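Local coordinates for putative major capsid protein (Cafeteriavirus-dependent mavirus, PDB 6G43) that probably forms the outer protein shell of the virus particle, three copies assembling into a capsomer, at residues Phe42-Pro47 and Asn267-Asn272. Numbering follows the deposited sequence.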
ATOM      1  N   PHE A  42      12.365 -25.794 -14.331  1.00 32.32           N
ATOM      2  CA  PHE A  42      13.375 -24.789 -14.642  1.00 31.78           C
ATOM      3  C   PHE A  42      14.632 -25.445 -15.207  1.00 31.54           C
ATOM      4  O   PHE A  42      15.030 -26.517 -14.754  1.00 31.86           O
ATOM      5  CB  PHE A  42      13.727 -23.973 -13.392  1.00 31.45           C
ATOM      6  CG  PHE A  42      12.674 -22.973 -13.003  1.00 31.16           C
ATOM      7  CD1 PHE A  42      11.629 -23.334 -12.159  1.00 30.85           C
ATOM      8  CD2 PHE A  42      12.726 -21.665 -13.481  1.00 31.08           C
ATOM      9  CE1 PHE A  42      10.657 -22.411 -11.798  1.00 30.99           C
ATOM     10  CE2 PHE A  42      11.756 -20.736 -13.124  1.00 31.06           C
ATOM     11  CZ  PHE A  42      10.718 -21.110 -12.283  1.00 31.09           C
ATOM     12  N   GLN A  43      15.238 -24.804 -16.203  1.00 31.06           N
ATOM     13  CA  GLN A  43      16.552 -25.215 -16.704  1.00 31.29           C
ATOM     14  C   GLN A  43      17.432 -24.010 -17.021  1.00 30.25           C
ATOM     15  O   GLN A  43      16.943 -22.938 -17.393  1.00 29.87           O
ATOM     16  CB  GLN A  43      16.457 -26.168 -17.912  1.00 32.28           C
ATOM     17  CG  GLN A  43      15.260 -25.995 -18.831  1.00 33.12           C
ATOM     18  CD  GLN A  43      15.235 -27.048 -19.929  1.00 33.70           C
ATOM     19  OE1 GLN A  43      14.782 -28.168 -19.710  1.00 34.29           O
ATOM     20  NE2 GLN A  43      15.723 -26.694 -21.112  1.00 34.03           N
ATOM     21  N   THR A  44      18.737 -24.219 -16.858  1.00 29.25           N
ATOM     22  CA  THR A  44      19.750 -23.189 -17.019  1.00 28.74           C
ATOM     23  C   THR A  44      20.440 -23.383 -18.367  1.00 27.96           C
ATOM     24  O   THR A  44      21.034 -24.433 -18.622  1.00 27.21           O
ATOM     25  CB  THR A  44      20.788 -23.281 -15.882  1.00 28.86           C
ATOM     26  OG1 THR A  44      20.116 -23.207 -14.616  1.00 29.21           O
ATOM     27  CG2 THR A  44      21.810 -22.157 -15.969  1.00 29.03           C
ATOM     28  N   ILE A  45      20.348 -22.365 -19.221  1.00 27.66           N
ATOM     29  CA  ILE A  45      20.946 -22.384 -20.553  1.00 27.60           C
ATOM     30  C   ILE A  45      22.223 -21.545 -20.527  1.00 27.84           C
ATOM     31  O   ILE A  45      22.176 -20.347 -20.235  1.00 27.59           O
ATOM     32  CB  ILE A  45      19.968 -21.832 -21.615  1.00 27.47           C
ATOM     33  CG1 ILE A  45      18.680 -22.670 -21.639  1.00 27.43           C
ATOM     34  CG2 ILE A  45      20.614 -21.825 -23.000  1.00 27.39           C
ATOM     35  CD1 ILE A  45      17.490 -21.963 -22.248  1.00 27.47           C
ATOM     36  N   GLN A  46      23.357 -22.186 -20.816  1.00 27.83           N
ATOM     37  CA  GLN A  46      24.643 -21.500 -20.920  1.00 27.85           C
ATOM     38  C   GLN A  46      24.771 -20.856 -22.299  1.00 27.92           C
ATOM     39  O   GLN A  46      24.166 -21.343 -23.258  1.00 28.42           O
ATOM     40  CB  GLN A  46      25.795 -22.491 -20.719  1.00 27.76           C
ATOM     41  CG  GLN A  46      25.798 -23.210 -19.375  1.00 27.90           C
ATOM     42  CD  GLN A  46      25.957 -22.267 -18.188  1.00 28.19           C
ATOM     43  OE1 GLN A  46      26.627 -21.237 -18.282  1.00 28.24           O
ATOM     44  NE2 GLN A  46      25.338 -22.620 -17.061  1.00 28.26           N
ATOM     45  N   PRO A  47      25.557 -19.762 -22.411  1.00 27.85           N
ATOM     46  CA  PRO A  47      25.803 -19.168 -23.727  1.00 28.18           C
ATOM     47  C   PRO A  47      26.731 -20.029 -24.598  1.00 28.50           C
ATOM     48  O   PRO A  47      27.455 -20.880 -24.079  1.00 28.12           O
ATOM     49  CB  PRO A  47      26.444 -17.815 -23.394  1.00 28.02           C
ATOM     50  CG  PRO A  47      27.071 -18.003 -22.057  1.00 27.85           C
ATOM     51  CD  PRO A  47      26.246 -19.026 -21.333  1.00 27.85           C
ATOM     52  N   ASN A 267      23.931 -16.613 -17.374  1.00 27.09           N
ATOM     53  CA  ASN A 267      23.102 -17.697 -17.900  1.00 27.17           C
ATOM     54  C   ASN A 267      21.660 -17.223 -18.047  1.00 27.08           C
ATOM     55  O   ASN A 267      21.267 -16.218 -17.446  1.00 27.28           O
ATOM     56  CB  ASN A 267      23.190 -18.947 -17.009  1.00 27.36           C
ATOM     57  CG  ASN A 267      22.629 -18.727 -15.610  1.00 27.79           C
ATOM     58  OD1 ASN A 267      21.411 -18.701 -15.416  1.00 28.38           O
ATOM     59  ND2 ASN A 267      23.514 -18.596 -14.625  1.00 27.70           N
HETATM   60  N   MSE A 268      20.887 -17.944 -18.855  1.00 26.91           N
HETATM   61  CA  MSE A 268      19.459 -17.683 -19.025  1.00 26.68           C
HETATM   62  C   MSE A 268      18.677 -18.745 -18.295  1.00 26.27           C
HETATM   63  O   MSE A 268      18.934 -19.939 -18.476  1.00 26.09           O
HETATM   64  CB  MSE A 268      19.103 -17.685 -20.508  1.00 27.32           C
HETATM   65  CG  MSE A 268      17.635 -17.330 -20.735  1.00 27.99           C
HETATM   66 SE   MSE A 268      17.335 -16.766 -22.594  1.00 29.37          SE
HETATM   67  CE  MSE A 268      17.847 -18.449 -23.480  1.00 29.07           C
ATOM     68  N   LEU A 269      17.724 -18.316 -17.464  1.00 25.98           N
ATOM     69  CA  LEU A 269      16.821 -19.217 -16.738  1.00 26.16           C
ATOM     70  C   LEU A 269      15.452 -19.238 -17.417  1.00 26.29           C
ATOM     71  O   LEU A 269      14.816 -18.191 -17.564  1.00 26.09           O
ATOM     72  CB  LEU A 269      16.666 -18.761 -15.285  1.00 26.11           C
ATOM     73  CG  LEU A 269      15.792 -19.616 -14.356  1.00 26.20           C
ATOM     74  CD1 LEU A 269      16.358 -21.017 -14.170  1.00 26.28           C
ATOM     75  CD2 LEU A 269      15.639 -18.930 -13.009  1.00 26.33           C
ATOM     76  N   VAL A 270      15.013 -20.431 -17.821  1.00 26.59           N
ATOM     77  CA  VAL A 270      13.701 -20.634 -18.445  1.00 27.00           C
ATOM     78  C   VAL A 270      12.917 -21.723 -17.717  1.00 27.40           C
ATOM     79  O   VAL A 270      13.506 -22.567 -17.045  1.00 27.13           O
ATOM     80  CB  VAL A 270      13.833 -21.035 -19.937  1.00 27.17           C
ATOM     81  CG1 VAL A 270      14.615 -19.984 -20.714  1.00 27.21           C
ATOM     82  CG2 VAL A 270      14.493 -22.402 -20.094  1.00 27.08           C
ATOM     83  N   GLN A 271      11.592 -21.688 -17.860  1.00 27.90           N
ATOM     84  CA  GLN A 271      10.713 -22.800 -17.489  1.00 28.57           C
ATOM     85  C   GLN A 271      10.318 -23.529 -18.763  1.00 28.86           C
ATOM     86  O   GLN A 271       9.930 -22.883 -19.733  1.00 28.87           O
ATOM     87  CB  GLN A 271       9.441 -22.287 -16.818  1.00 28.83           C
ATOM     88  CG  GLN A 271       9.644 -21.671 -15.452  1.00 29.01           C
ATOM     89  CD  GLN A 271       8.340 -21.178 -14.853  1.00 29.00           C
ATOM     90  OE1 GLN A 271       7.805 -20.154 -15.279  1.00 29.18           O
ATOM     91  NE2 GLN A 271       7.820 -21.900 -13.865  1.00 29.22           N
ATOM     92  N   ASN A 272      10.406 -24.858 -18.761  1.00 29.47           N
ATOM     93  CA  ASN A 272       9.963 -25.674 -19.899  1.00 30.07           C
ATOM     94  C   ASN A 272       9.149 -26.869 -19.417  1.00 30.38           C
ATOM     95  O   ASN A 272       9.652 -27.687 -18.651  1.00 31.02           O
ATOM     96  CB  ASN A 272      11.155 -26.158 -20.727  1.00 30.18           C
ATOM     97  CG  ASN A 272      10.728 -26.824 -22.026  1.00 30.20           C
ATOM     98  OD1 ASN A 272      10.777 -28.047 -22.154  1.00 30.41           O
ATOM     99  ND2 ASN A 272      10.288 -26.022 -22.988  1.00 30.17           N
TER
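F42 lays its ring flat along the extended chain of Q271, a CH-pi contact in which CG of Q271 stands 3.5 Å from the centroid of the F42 ring. The Q271 amide continues over the same face and overhangs the rim, its NE2 3.4 Å from CZ of F42, the two planes 18° apart. CD2 of F42 also meets CD1 of L269 at 3.8 Å; L373 of a second subunit packs on F42. Q43 and V270 form a hydrogen-bonded pair, N of Q43 to O of V270 (3.0 Å) and N of V270 to O of Q43 (3.2 Å). T44, like F42, sits in a non-hydrogen-bonded pair, here with L269; CG2 of T44, anti to its own nitrogen, lies 3.5 Å from OD1 of N267, which R76 hydrogen-bonds. The alternation brings back reciprocal bonding at buried I45, paired with M268; its CD1 wedges between CE of selenomethionine M268 and CG2 of V270, 3.7 Å from each. Pairing ends at Q46, beyond the strand. Strand 42-45 thus adds an antiparallel strand to one side of 258-273, whose other side pairs with 68-84, in a sheet consistent with the jelly-roll architecture of hexon-like capsid proteins.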